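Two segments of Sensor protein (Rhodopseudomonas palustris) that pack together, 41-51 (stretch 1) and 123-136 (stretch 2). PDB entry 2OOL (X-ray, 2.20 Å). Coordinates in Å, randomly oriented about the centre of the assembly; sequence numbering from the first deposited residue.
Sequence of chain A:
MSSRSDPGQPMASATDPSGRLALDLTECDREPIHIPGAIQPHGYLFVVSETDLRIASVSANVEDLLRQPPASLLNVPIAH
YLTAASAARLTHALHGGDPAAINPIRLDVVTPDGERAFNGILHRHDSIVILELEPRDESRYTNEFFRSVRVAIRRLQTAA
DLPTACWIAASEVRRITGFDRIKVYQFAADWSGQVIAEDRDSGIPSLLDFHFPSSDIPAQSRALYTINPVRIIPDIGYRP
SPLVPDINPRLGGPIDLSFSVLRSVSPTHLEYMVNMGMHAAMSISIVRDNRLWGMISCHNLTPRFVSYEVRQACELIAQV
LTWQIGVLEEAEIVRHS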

ATOM      1  N   PRO A  41      13.143  25.502  -0.033  1.00 54.26           N
ATOM      2  CA  PRO A  41      11.956  26.328  -0.164  1.00 54.54           C
ATOM      3  C   PRO A  41      10.742  25.781  -0.935  1.00 54.90           C
ATOM      4  O   PRO A  41       9.794  26.525  -1.134  1.00 54.08           O
ATOM      5  CB  PRO A  41      12.494  27.589  -0.870  1.00 54.07           C
ATOM      6  CG  PRO A  41      13.599  27.109  -1.676  1.00 55.22           C
ATOM      7  CD  PRO A  41      14.161  25.855  -1.035  1.00 54.30           C
ATOM      8  N   HIS A  42      10.710  24.512  -1.338  1.00 55.31           N
ATOM      9  CA  HIS A  42       9.469  23.978  -1.920  1.00 54.98           C
ATOM     10  C   HIS A  42       8.414  23.797  -0.802  1.00 55.35           C
ATOM     11  O   HIS A  42       7.293  23.426  -1.093  1.00 55.51           O
ATOM     12  CB  HIS A  42       9.720  22.641  -2.660  1.00 56.61           C
ATOM     13  CG  HIS A  42      10.232  21.555  -1.762  1.00 56.22           C
ATOM     14  ND1 HIS A  42      11.530  21.521  -1.312  1.00 57.25           N
ATOM     15  CD2 HIS A  42       9.609  20.500  -1.192  1.00 57.60           C
ATOM     16  CE1 HIS A  42      11.686  20.497  -0.498  1.00 56.80           C
ATOM     17  NE2 HIS A  42      10.543  19.846  -0.420  1.00 56.03           N
ATOM     18  N   GLY A  43       8.794  24.015   0.474  1.00 54.75           N
ATOM     19  CA  GLY A  43       7.891  23.832   1.627  1.00 53.19           C
ATOM     20  C   GLY A  43       8.061  25.002   2.594  1.00 52.34           C
ATOM     21  O   GLY A  43       8.852  25.873   2.355  1.00 51.91           O
ATOM     22  N   TYR A  44       7.318  25.011   3.685  1.00 52.54           N
ATOM     23  CA  TYR A  44       7.434  26.052   4.714  1.00 53.37           C
ATOM     24  C   TYR A  44       7.578  25.430   6.110  1.00 53.33           C
ATOM     25  O   TYR A  44       6.985  24.398   6.393  1.00 52.73           O
ATOM     26  CB  TYR A  44       6.186  26.974   4.682  1.00 53.93           C
ATOM     27  CG  TYR A  44       5.888  27.591   3.330  1.00 54.06           C
ATOM     28  CD1 TYR A  44       6.439  28.809   2.956  1.00 54.26           C
ATOM     29  CD2 TYR A  44       5.032  26.958   2.418  1.00 56.28           C
ATOM     30  CE1 TYR A  44       6.177  29.366   1.682  1.00 54.33           C
ATOM     31  CE2 TYR A  44       4.776  27.507   1.149  1.00 54.42           C
ATOM     32  CZ  TYR A  44       5.357  28.707   0.801  1.00 53.37           C
ATOM     33  OH  TYR A  44       5.074  29.273  -0.434  1.00 55.68           O
ATOM     34  N   LEU A  45       8.308  26.090   7.008  1.00 53.87           N
ATOM     35  CA  LEU A  45       8.536  25.532   8.351  1.00 53.20           C
ATOM     36  C   LEU A  45       8.149  26.505   9.463  1.00 53.63           C
ATOM     37  O   LEU A  45       8.468  27.687   9.384  1.00 53.22           O
ATOM     38  CB  LEU A  45      10.014  25.131   8.508  1.00 53.50           C
ATOM     39  CG  LEU A  45      10.512  24.468   9.779  1.00 53.83           C
ATOM     40  CD1 LEU A  45      11.735  23.613   9.441  1.00 53.05           C
ATOM     41  CD2 LEU A  45      10.834  25.485  10.939  1.00 51.84           C
ATOM     42  N   PHE A  46       7.486  25.973  10.497  1.00 52.56           N
ATOM     43  CA  PHE A  46       7.145  26.724  11.694  1.00 53.36           C
ATOM     44  C   PHE A  46       7.611  25.933  12.889  1.00 53.63           C
ATOM     45  O   PHE A  46       7.459  24.716  12.933  1.00 54.79           O
ATOM     46  CB  PHE A  46       5.643  26.853  11.797  1.00 52.82           C
ATOM     47  CG  PHE A  46       5.021  27.562  10.643  1.00 52.66           C
ATOM     48  CD1 PHE A  46       4.673  28.905  10.752  1.00 51.41           C
ATOM     49  CD2 PHE A  46       4.775  26.894   9.443  1.00 50.65           C
ATOM     50  CE1 PHE A  46       4.055  29.566   9.712  1.00 53.59           C
ATOM     51  CE2 PHE A  46       4.197  27.570   8.362  1.00 51.63           C
ATOM     52  CZ  PHE A  46       3.837  28.882   8.482  1.00 52.15           C
ATOM     53  N   VAL A  47       8.231  26.599  13.834  1.00 54.22           N
ATOM     54  CA  VAL A  47       8.328  26.075  15.181  1.00 53.94           C
ATOM     55  C   VAL A  47       7.187  26.656  15.938  1.00 54.53           C
ATOM     56  O   VAL A  47       6.999  27.850  15.891  1.00 54.45           O
ATOM     57  CB  VAL A  47       9.665  26.461  15.859  1.00 54.19           C
ATOM     58  CG1 VAL A  47       9.706  25.875  17.237  1.00 48.80           C
ATOM     59  CG2 VAL A  47      10.876  25.972  14.930  1.00 52.98           C
ATOM     60  N   VAL A  48       6.415  25.819  16.616  1.00 56.75           N
ATOM     61  CA  VAL A  48       5.309  26.297  17.425  1.00 60.03           C
ATOM     62  C   VAL A  48       5.346  25.707  18.843  1.00 61.64           C
ATOM     63  O   VAL A  48       5.792  24.579  19.062  1.00 62.56           O
ATOM     64  CB  VAL A  48       3.942  25.950  16.792  1.00 60.25           C
ATOM     65  CG1 VAL A  48       3.806  26.568  15.386  1.00 58.57           C
ATOM     66  CG2 VAL A  48       3.780  24.461  16.712  1.00 60.37           C
ATOM     67  N   SER A  49       4.834  26.458  19.801  1.00 62.94           N
ATOM     68  CA  SER A  49       4.803  25.995  21.172  1.00 64.95           C
ATOM     69  C   SER A  49       3.652  25.013  21.364  1.00 66.58           C
ATOM     70  O   SER A  49       2.639  25.091  20.686  1.00 66.41           O
ATOM     71  CB  SER A  49       4.632  27.173  22.111  1.00 63.99           C
ATOM     72  OG  SER A  49       3.335  27.671  21.963  1.00 64.50           O
ATOM     73  N   GLU A  50       3.813  24.093  22.308  1.00 69.02           N
ATOM     74  CA  GLU A  50       2.881  22.970  22.446  1.00 70.29           C
ATOM     75  C   GLU A  50       1.651  23.402  23.218  1.00 71.42           C
ATOM     76  O   GLU A  50       0.644  22.695  23.233  1.00 73.23           O
ATOM     77  CB  GLU A  50       3.559  21.811  23.187  1.00 71.53           C
ATOM     78  CG  GLU A  50       3.485  20.455  22.458  1.00 71.81           C
ATOM     79  CD  GLU A  50       4.546  19.526  22.991  1.00 72.64           C
ATOM     80  OE1 GLU A  50       5.290  18.888  22.206  1.00 75.54           O
ATOM     81  OE2 GLU A  50       4.663  19.469  24.231  1.00 77.18           O
ATOM     82  N   THR A  51       1.741  24.562  23.861  1.00 71.23           N
ATOM     83  CA  THR A  51       0.662  25.094  24.665  1.00 70.64           C
ATOM     84  C   THR A  51      -0.477  25.617  23.766  1.00 70.24           C
ATOM     85  O   THR A  51      -1.392  24.857  23.374  1.00 70.26           O
ATOM     86  CB  THR A  51       1.237  26.181  25.620  1.00 71.14           C
ATOM     87  OG1 THR A  51       0.178  26.843  26.322  1.00 73.50           O
ATOM     88  CG2 THR A  51       2.119  27.226  24.862  1.00 71.18           C
ATOM     89  N   HIS A 123       6.577  17.160  13.942  1.00 56.42           N
ATOM     90  CA  HIS A 123       7.444  16.394  14.820  1.00 58.12           C
ATOM     91  C   HIS A 123       7.937  17.156  16.051  1.00 58.95           C
ATOM     92  O   HIS A 123       7.942  18.382  16.086  1.00 57.87           O
ATOM     93  CB  HIS A 123       8.600  15.735  14.046  1.00 59.58           C
ATOM     94  CG  HIS A 123       9.803  16.596  13.882  1.00 60.58           C
ATOM     95  ND1 HIS A 123      10.038  17.322  12.733  1.00 64.33           N
ATOM     96  CD2 HIS A 123      10.895  16.764  14.673  1.00 62.71           C
ATOM     97  CE1 HIS A 123      11.214  17.930  12.839  1.00 64.52           C
ATOM     98  NE2 HIS A 123      11.753  17.612  14.012  1.00 63.58           N
ATOM     99  N   ARG A 124       8.322  16.372  17.050  1.00 60.40           N
ATOM    100  CA  ARG A 124       8.813  16.847  18.356  1.00 62.64           C
ATOM    101  C   ARG A 124      10.267  16.429  18.539  1.00 63.32           C
ATOM    102  O   ARG A 124      10.551  15.265  18.411  1.00 63.25           O
ATOM    103  CB  ARG A 124       8.054  16.130  19.436  1.00 62.93           C
ATOM    104  CG  ARG A 124       6.793  16.796  19.889  1.00 65.01           C
ATOM    105  CD  ARG A 124       6.335  16.114  21.199  1.00 65.33           C
ATOM    106  NE  ARG A 124       4.980  16.495  21.580  1.00 68.02           N
ATOM    107  CZ  ARG A 124       3.872  16.172  20.908  1.00 69.72           C
ATOM    108  NH1 ARG A 124       3.919  15.427  19.799  1.00 71.23           N
ATOM    109  NH2 ARG A 124       2.698  16.609  21.363  1.00 70.81           N
ATOM    110  N   HIS A 125      11.175  17.353  18.836  1.00 64.78           N
ATOM    111  CA  HIS A 125      12.621  17.037  19.015  1.00 64.86           C
ATOM    112  C   HIS A 125      13.139  18.268  19.770  1.00 65.55           C
ATOM    113  O   HIS A 125      12.638  19.376  19.564  1.00 64.28           O
ATOM    114  CB  HIS A 125      13.280  16.724  17.613  1.00 66.58           C
ATOM    115  CG  HIS A 125      14.777  16.459  17.631  1.00 67.09           C
ATOM    116  ND1 HIS A 125      15.355  15.420  18.338  1.00 71.71           N
ATOM    117  CD2 HIS A 125      15.800  17.092  17.000  1.00 66.37           C
ATOM    118  CE1 HIS A 125      16.664  15.439  18.156  1.00 72.34           C
ATOM    119  NE2 HIS A 125      16.958  16.443  17.347  1.00 71.51           N
ATOM    120  N   ASP A 126      13.997  18.080  20.790  1.00 66.51           N
ATOM    121  CA  ASP A 126      14.539  19.219  21.571  1.00 64.83           C
ATOM    122  C   ASP A 126      13.550  20.115  22.225  1.00 63.85           C
ATOM    123  O   ASP A 126      13.700  21.354  22.271  1.00 63.91           O
ATOM    124  CB  ASP A 126      15.482  20.056  20.715  1.00 66.36           C
ATOM    125  CG  ASP A 126      16.813  19.324  20.443  1.00 70.63           C
ATOM    126  OD1 ASP A 126      16.927  18.123  20.774  1.00 73.42           O
ATOM    127  OD2 ASP A 126      17.775  19.983  19.984  1.00 78.80           O
ATOM    128  N   SER A 127      12.551  19.494  22.825  1.00 62.56           N
ATOM    129  CA  SER A 127      11.608  20.215  23.638  1.00 60.41           C
ATOM    130  C   SER A 127      10.767  21.172  22.812  1.00 59.29           C
ATOM    131  O   SER A 127      10.077  22.030  23.362  1.00 58.61           O
ATOM    132  CB  SER A 127      12.361  20.928  24.821  1.00 62.29           C
ATOM    133  OG  SER A 127      13.525  20.127  25.148  1.00 64.34           O
ATOM    134  N   ILE A 128      10.781  21.017  21.477  1.00 58.45           N
ATOM    135  CA  ILE A 128       9.961  21.877  20.603  1.00 56.45           C
ATOM    136  C   ILE A 128       9.219  21.109  19.530  1.00 56.45           C
ATOM    137  O   ILE A 128       9.532  19.968  19.254  1.00 57.47           O
ATOM    138  CB  ILE A 128      10.808  23.013  19.928  1.00 57.07           C
ATOM    139  CG1 ILE A 128      11.943  22.435  19.086  1.00 52.45           C
ATOM    140  CG2 ILE A 128      11.340  24.008  20.998  1.00 53.33           C
ATOM    141  CD1 ILE A 128      12.461  23.365  18.052  1.00 52.12           C
ATOM    142  N   VAL A 129       8.292  21.786  18.856  1.00 56.04           N
ATOM    143  CA  VAL A 129       7.460  21.185  17.819  1.00 55.18           C
ATOM    144  C   VAL A 129       7.711  21.926  16.551  1.00 54.43           C
ATOM    145  O   VAL A 129       7.648  23.135  16.546  1.00 54.76           O
ATOM    146  CB  VAL A 129       5.958  21.331  18.175  1.00 56.06           C
ATOM    147  CG1 VAL A 129       5.093  20.740  17.078  1.00 54.90           C
ATOM    148  CG2 VAL A 129       5.672  20.684  19.549  1.00 54.90           C
ATOM    149  N   ILE A 130       8.003  21.188  15.481  1.00 53.75           N
ATOM    150  CA  ILE A 130       8.315  21.738  14.194  1.00 52.72           C
ATOM    151  C   ILE A 130       7.185  21.251  13.281  1.00 52.35           C
ATOM    152  O   ILE A 130       6.892  20.063  13.260  1.00 52.02           O
ATOM    153  CB  ILE A 130       9.678  21.251  13.689  1.00 52.64           C
ATOM    154  CG1 ILE A 130      10.832  21.839  14.520  1.00 53.35           C
ATOM    155  CG2 ILE A 130       9.871  21.554  12.179  1.00 54.29           C
ATOM    156  CD1 ILE A 130      12.258  21.447  14.098  1.00 53.00           C
ATOM    157  N   LEU A 131       6.523  22.182  12.601  1.00 51.77           N
ATOM    158  CA  LEU A 131       5.523  21.858  11.587  1.00 52.27           C
ATOM    159  C   LEU A 131       6.074  22.210  10.216  1.00 52.25           C
ATOM    160  O   LEU A 131       6.569  23.308  10.011  1.00 53.30           O
ATOM    161  CB  LEU A 131       4.239  22.624  11.851  1.00 52.74           C
ATOM    162  CG  LEU A 131       3.142  22.544  10.748  1.00 52.47           C
ATOM    163  CD1 LEU A 131       2.556  21.129  10.626  1.00 53.02           C
ATOM    164  CD2 LEU A 131       2.048  23.526  10.993  1.00 50.59           C
ATOM    165  N   GLU A 132       5.978  21.301   9.270  1.00 51.41           N
ATOM    166  CA  GLU A 132       6.443  21.595   7.945  1.00 53.53           C
ATOM    167  C   GLU A 132       5.298  21.384   6.951  1.00 53.49           C
ATOM    168  O   GLU A 132       4.549  20.444   7.090  1.00 53.90           O
ATOM    169  CB  GLU A 132       7.631  20.697   7.622  1.00 53.20           C
ATOM    170  CG  GLU A 132       8.875  20.991   8.465  1.00 55.24           C
ATOM    171  CD  GLU A 132      10.005  20.021   8.200  1.00 56.80           C
ATOM    172  OE1 GLU A 132       9.924  18.886   8.694  1.00 60.18           O
ATOM    173  OE2 GLU A 132      10.969  20.398   7.507  1.00 63.80           O
ATOM    174  N   LEU A 133       5.188  22.280   5.975  1.00 53.50           N
ATOM    175  CA  LEU A 133       4.099  22.292   5.001  1.00 53.55           C
ATOM    176  C   LEU A 133       4.653  21.941   3.662  1.00 53.42           C
ATOM    177  O   LEU A 133       5.496  22.670   3.140  1.00 55.02           O
ATOM    178  CB  LEU A 133       3.484  23.706   4.937  1.00 52.21           C
ATOM    179  CG  LEU A 133       2.797  24.250   6.168  1.00 52.48           C
ATOM    180  CD1 LEU A 133       2.060  25.534   5.817  1.00 51.05           C
ATOM    181  CD2 LEU A 133       1.886  23.218   6.767  1.00 47.81           C
ATOM    182  N   GLU A 134       4.251  20.796   3.130  1.00 54.64           N
ATOM    183  CA  GLU A 134       4.706  20.290   1.816  1.00 54.07           C
ATOM    184  C   GLU A 134       3.531  20.309   0.853  1.00 53.64           C
ATOM    185  O   GLU A 134       2.416  20.267   1.290  1.00 50.76           O
ATOM    186  CB  GLU A 134       5.154  18.806   1.910  1.00 54.84           C
ATOM    187  CG  GLU A 134       6.556  18.565   2.441  1.00 55.11           C
ATOM    188  CD  GLU A 134       7.057  17.118   2.270  1.00 55.24           C
ATOM    189  OE1 GLU A 134       6.265  16.215   1.834  1.00 52.31           O
ATOM    190  OE2 GLU A 134       8.235  16.884   2.651  1.00 53.55           O
ATOM    191  N   PRO A 135       3.797  20.222  -0.466  1.00 54.19           N
ATOM    192  CA  PRO A 135       2.705  19.991  -1.398  1.00 55.59           C
ATOM    193  C   PRO A 135       2.036  18.643  -1.167  1.00 56.02           C
ATOM    194  O   PRO A 135       2.672  17.690  -0.706  1.00 56.65           O
ATOM    195  CB  PRO A 135       3.378  20.009  -2.776  1.00 55.45           C
ATOM    196  CG  PRO A 135       4.763  20.515  -2.565  1.00 55.98           C
ATOM    197  CD  PRO A 135       5.108  20.284  -1.128  1.00 54.64           C
ATOM    198  N   ARG A 136       0.764  18.554  -1.493  1.00 56.25           N
ATOM    199  CA  ARG A 136       0.011  17.346  -1.248  1.00 58.77           C
ATOM    200  C   ARG A 136       0.239  16.252  -2.295  1.00 59.12           C
ATOM    201  O   ARG A 136       0.682  16.515  -3.407  1.00 58.11           O
ATOM    202  CB  ARG A 136      -1.487  17.662  -1.212  1.00 58.33           C
ATOM    203  CG  ARG A 136      -1.872  18.708  -0.180  1.00 61.15           C
ATOM    204  CD  ARG A 136      -3.346  18.652   0.189  1.00 62.41           C
ATOM    205  NE  ARG A 136      -3.713  17.332   0.686  1.00 67.90           N
ATOM    206  CZ  ARG A 136      -4.959  16.948   0.974  1.00 72.11           C
ATOM    207  NH1 ARG A 136      -5.991  17.808   0.871  1.00 75.10           N
ATOM    208  NH2 ARG A 136      -5.187  15.710   1.414  1.00 70.97           N
TER
HETATM  209  O   HOH W   1      10.227  17.596   1.206  1.00 33.67           O

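What holds the apolar centre of this contact together? Two neighbouring strands, Tyr44 to Val48 and the one that begins at Ile128, send alternate side chains to opposite faces of a sheet, and on each face hydrocarbon meets hydrocarbon. One face carries Tyr44, Phe46 and Val48 from the first stretch and Val129, Leu131 and Leu133 from the second. Here the ring of Phe46 leans along the strand towards Leu133, with CE2 of Phe46 3.9 Å from CD1 of Leu133, while Val48 CG2 lies 4.0 Å from Val129 CG1. The directly paired residues Tyr44 and Leu133 approach through their CB atoms, 4.2 Å apart, so the tyrosine adds its aliphatic base to this row.

How is the other face filled? Leu45 and Val47 share it with Ile130 and Glu132, and the branched side chains reach past their direct partners as well as towards them. Leu45 CG sits 3.8 Å from Ile130 CG2, two residues along from its own partner, Glu132. Val47 touches two isoleucines: its CG1 is 3.8 Å from Ile128 CD1, and its CG2 is 4.2 Å from Ile130 CG1. Contacts at these distances are ordinary van der Waals packing, and burying such groups keeps apolar surface away from water.

What does the backbone contribute beneath these side chains? The strands run antiparallel, their directions 158° apart, and their axes come within 4.6 Å. Tyr44 and Leu133 exchange two hydrogen bonds, Tyr44 N to Leu133 O at 3.0 Å and Leu133 N to Tyr44 O at 2.8 Å. Phe46 and Leu131 repeat the pattern, with Phe46 N to Leu131 O at 2.9 Å and Leu131 N to Phe46 O at 2.7 Å. A further bond joins Val48 N to Val129 O at 3.0 Å. Between these rungs, Leu45 faces Glu132 and Val47 faces Ile130 as non-hydrogen-bonded pairs, where the chains draw closer and CA-H groups approach carbonyls: Leu45 CA lies 3.4 Å from Leu131 O, and Val47 CA 3.3 Å from Val129 O. The second strand is also bonded on its far side, because a type I' turn from His125 to Ile128 folds it back against the strand containing His123.

Where does the contact become polar? Beyond one end of the ladder, Glu50 points toward the second stretch and forms a salt bridge with Arg124, with Glu50 OE1 only 2.5 Å from Arg124 NE; opposite charges draw the two together at a very short distance. The same oxygen, Glu50 OE1, is 3.2 Å from Val129 CG2, so the ionic pair borders directly on the apolar packing. Towards the other end, Gly43 lays its CA 3.1 Å from Leu133 O, a place where a CB would clash with that carbonyl. Nearby, a water bridges the stretches, 2.8 Å from His42 NE2 and donating a hydrogen bond to Glu134 OE2 at 2.6 Å.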